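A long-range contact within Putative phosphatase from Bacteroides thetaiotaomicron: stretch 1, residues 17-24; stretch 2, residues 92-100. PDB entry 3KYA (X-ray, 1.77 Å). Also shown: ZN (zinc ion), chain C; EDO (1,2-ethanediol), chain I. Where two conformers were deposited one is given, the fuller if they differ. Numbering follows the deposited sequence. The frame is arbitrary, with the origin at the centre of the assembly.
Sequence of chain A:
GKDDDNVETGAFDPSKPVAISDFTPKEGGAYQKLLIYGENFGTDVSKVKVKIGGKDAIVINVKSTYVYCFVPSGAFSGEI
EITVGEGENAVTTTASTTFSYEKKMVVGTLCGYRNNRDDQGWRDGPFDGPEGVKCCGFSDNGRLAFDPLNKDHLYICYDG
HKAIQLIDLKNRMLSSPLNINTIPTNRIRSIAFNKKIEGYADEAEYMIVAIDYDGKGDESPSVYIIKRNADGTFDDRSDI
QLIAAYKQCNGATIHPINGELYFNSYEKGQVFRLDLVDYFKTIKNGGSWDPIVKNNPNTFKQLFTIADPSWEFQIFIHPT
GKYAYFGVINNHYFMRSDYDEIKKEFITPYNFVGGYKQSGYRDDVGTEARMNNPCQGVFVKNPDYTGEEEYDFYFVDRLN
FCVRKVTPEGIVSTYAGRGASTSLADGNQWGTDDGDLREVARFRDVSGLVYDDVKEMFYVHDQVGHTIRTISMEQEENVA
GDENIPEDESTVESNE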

# COMPACT_ATOMS: atom_id res chain seq x y z
N PRO A 17 -3.43 20.52 -41.69
CA PRO A 17 -3.95 19.40 -40.93
C PRO A 17 -3.50 19.41 -39.47
O PRO A 17 -2.55 20.12 -39.12
CB PRO A 17 -3.37 18.17 -41.65
CG PRO A 17 -2.20 18.68 -42.41
CD PRO A 17 -2.53 20.09 -42.78
N VAL A 18 -4.21 18.66 -38.64
CA VAL A 18 -3.82 18.44 -37.27
C VAL A 18 -3.27 17.02 -37.30
O VAL A 18 -3.82 16.15 -37.99
CB VAL A 18 -5.00 18.53 -36.29
CG1 VAL A 18 -4.59 18.06 -34.90
CG2 VAL A 18 -5.53 19.95 -36.24
N ALA A 19 -2.17 16.79 -36.60
CA ALA A 19 -1.55 15.47 -36.59
C ALA A 19 -1.25 15.01 -35.17
O ALA A 19 -0.95 15.83 -34.31
CB ALA A 19 -0.25 15.49 -37.42
N ILE A 20 -1.37 13.70 -34.95
CA ILE A 20 -0.95 13.05 -33.71
C ILE A 20 0.19 12.10 -34.11
O ILE A 20 -0.03 11.21 -34.92
CB ILE A 20 -2.08 12.26 -33.05
CG1 ILE A 20 -3.16 13.23 -32.55
CG2 ILE A 20 -1.52 11.39 -31.92
CD1 ILE A 20 -4.39 12.53 -31.99
N SER A 21 1.37 12.29 -33.53
CA SER A 21 2.54 11.48 -33.87
C SER A 21 2.88 10.40 -32.84
O SER A 21 3.51 9.40 -33.19
CB SER A 21 3.76 12.38 -34.02
OG SER A 21 3.99 13.09 -32.81
N ASP A 22 2.45 10.58 -31.59
CA ASP A 22 2.84 9.68 -30.53
C ASP A 22 2.04 10.03 -29.28
O ASP A 22 1.42 11.08 -29.21
CB ASP A 22 4.34 9.88 -30.25
CG ASP A 22 4.99 8.71 -29.52
OD1 ASP A 22 4.32 7.70 -29.21
OD2 ASP A 22 6.22 8.79 -29.31
N PHE A 23 2.05 9.13 -28.31
CA PHE A 23 1.43 9.39 -27.02
C PHE A 23 2.09 8.51 -25.98
O PHE A 23 2.69 7.47 -26.31
CB PHE A 23 -0.10 9.20 -27.04
CG PHE A 23 -0.56 7.88 -27.59
CD1 PHE A 23 -0.68 6.77 -26.77
CD2 PHE A 23 -0.90 7.75 -28.92
CE1 PHE A 23 -1.09 5.54 -27.28
CE2 PHE A 23 -1.31 6.53 -29.45
CZ PHE A 23 -1.42 5.42 -28.62
N THR A 24 2.01 8.95 -24.73
CA THR A 24 2.59 8.22 -23.62
C THR A 24 1.80 8.48 -22.32
O THR A 24 1.41 9.62 -22.06
CB THR A 24 4.08 8.57 -23.44
OG1 THR A 24 4.65 7.71 -22.46
CG2 THR A 24 4.27 10.02 -23.01
ZN ZN C . 7.46 10.35 -30.26
C1 EDO I . 1.78 11.02 -18.72
O1 EDO I . 2.86 10.99 -19.65
C2 EDO I . 2.20 11.75 -17.47
O2 EDO I . 2.75 13.03 -17.78
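Stretch 2 (92-100) TTTASTTFS

Stretch 2 runs alongside stretch 1 in the same direction: Thr 93 lies nearest Val 18, Ala 95 nearest Ile 20 and Phe 99 nearest Phe 23, with CA–CA separations of 6.0, 5.5 and 8.2 Å. Both chains are largely extended, yet no clear direct hydrogen bond joins them; side-chain packing and bridging waters hold them together.

The stretch enters as a strand. Thr 92 points its side chain away, but Thr 92 O accepts a hydrogen bond from water 2 (3.1 Å), which in turn accepts one from Val 18 N (3.1 Å). Thr 93 turns toward stretch 1, and the two-sided character of threonine suits the place. With chi1 in the t well, Thr 93 packs CG2 3.8 Å from Val 18 CG1 and 4.0 Å from Ile 20 CG1, while Thr 93 OG1 lies 2.8 Å from water 4, which accepts a hydrogen bond from Ile 20 N (2.9 Å). Thr 94 follows the alternation of an extended chain and points away, exposed, where a polar threonine is at home.

Ala 95 faces inward again, and Ala 95 CB lies 3.8 Å from Ile 20 CG2, a methyl on each side making an apolar contact. At Ser 96 the backbone leaves the extended region (phi/psi -72/-29), and Ser 96 N donates to water 3 (2.9 Å), which donates to Ile 20 O (2.6 Å). Thus both backbone polar groups of Ile 20 are satisfied through water.

Beyond this bend the contact passes to Phe 23. Thr 97 points toward stretch 1, and Thr 97 OG1 lies 3.3 Å from Phe 23 CE2. Thr 98 directs its side chain away, but Thr 98 O lies at the edge of the Phe 23 ring, 3.8 Å from Phe 23 CZ, where the weakly positive ring hydrogens favour an oxygen. A large apolar ring suits the buried position of Phe 99, whose CD1 lies 4.1 Å from Phe 23 CE1, at the edge of the Phe 99 ring. Ser 100, exposed, makes no contact.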

# COMPACT_ATOMS: atom_id res chain seq x y z
N THR A 92 -10.17 17.95 -37.56
CA THR A 92 -10.14 16.72 -36.76
C THR A 92 -9.17 15.68 -37.31
O THR A 92 -8.99 15.58 -38.51
CB THR A 92 -11.54 16.05 -36.72
OG1 THR A 92 -12.49 16.96 -36.15
CG2 THR A 92 -11.53 14.78 -35.89
N THR A 93 -8.52 14.95 -36.41
CA THR A 93 -7.65 13.85 -36.81
C THR A 93 -7.83 12.73 -35.81
O THR A 93 -8.30 12.95 -34.69
CB THR A 93 -6.16 14.25 -36.87
OG1 THR A 93 -5.42 13.22 -37.55
CG2 THR A 93 -5.58 14.47 -35.48
N THR A 94 -7.45 11.52 -36.21
CA THR A 94 -7.53 10.35 -35.34
C THR A 94 -6.16 9.70 -35.35
O THR A 94 -5.57 9.52 -36.42
CB THR A 94 -8.60 9.35 -35.82
OG1 THR A 94 -9.88 9.98 -35.79
CG2 THR A 94 -8.64 8.11 -34.92
N ALA A 95 -5.65 9.35 -34.17
CA ALA A 95 -4.33 8.73 -34.07
C ALA A 95 -4.37 7.39 -34.81
O ALA A 95 -5.38 6.68 -34.79
CB ALA A 95 -3.92 8.54 -32.64
N SER A 96 -3.26 7.06 -35.47
CA SER A 96 -3.21 5.82 -36.27
C SER A 96 -3.16 4.57 -35.39
O SER A 96 -3.65 3.51 -35.82
CB SER A 96 -2.04 5.87 -37.28
OG SER A 96 -0.78 5.86 -36.64
N THR A 97 -2.59 4.68 -34.18
CA THR A 97 -2.53 3.57 -33.24
C THR A 97 -3.49 3.83 -32.08
O THR A 97 -3.80 4.98 -31.77
CB THR A 97 -1.11 3.35 -32.69
OG1 THR A 97 -0.67 4.53 -32.01
CG2 THR A 97 -0.15 3.01 -33.81
N THR A 98 -3.97 2.77 -31.46
CA THR A 98 -4.90 2.89 -30.34
C THR A 98 -4.21 2.80 -28.99
O THR A 98 -3.20 2.12 -28.84
CB THR A 98 -6.00 1.81 -30.41
OG1 THR A 98 -5.40 0.51 -30.45
CG2 THR A 98 -6.86 1.99 -31.64
N PHE A 99 -4.74 3.54 -28.02
CA PHE A 99 -4.29 3.47 -26.63
C PHE A 99 -4.77 2.14 -26.08
O PHE A 99 -5.86 1.71 -26.40
CB PHE A 99 -4.90 4.63 -25.84
CG PHE A 99 -4.57 4.62 -24.37
CD1 PHE A 99 -3.35 5.07 -23.91
CD2 PHE A 99 -5.52 4.24 -23.45
CE1 PHE A 99 -3.06 5.09 -22.55
CE2 PHE A 99 -5.25 4.26 -22.10
CZ PHE A 99 -4.01 4.68 -21.65
N SER A 100 -3.96 1.47 -25.26
CA SER A 100 -4.37 0.18 -24.71
C SER A 100 -5.04 0.42 -23.35
O SER A 100 -4.36 0.62 -22.33
CB SER A 100 -3.18 -0.77 -24.60
OG SER A 100 -3.63 -2.01 -24.12
O HOH W 1 -3.64 14.47 -40.10
O HOH W 2 -6.38 16.76 -39.81
O HOH W 3 -0.86 8.76 -35.40
O HOH W 4 -2.87 12.13 -36.90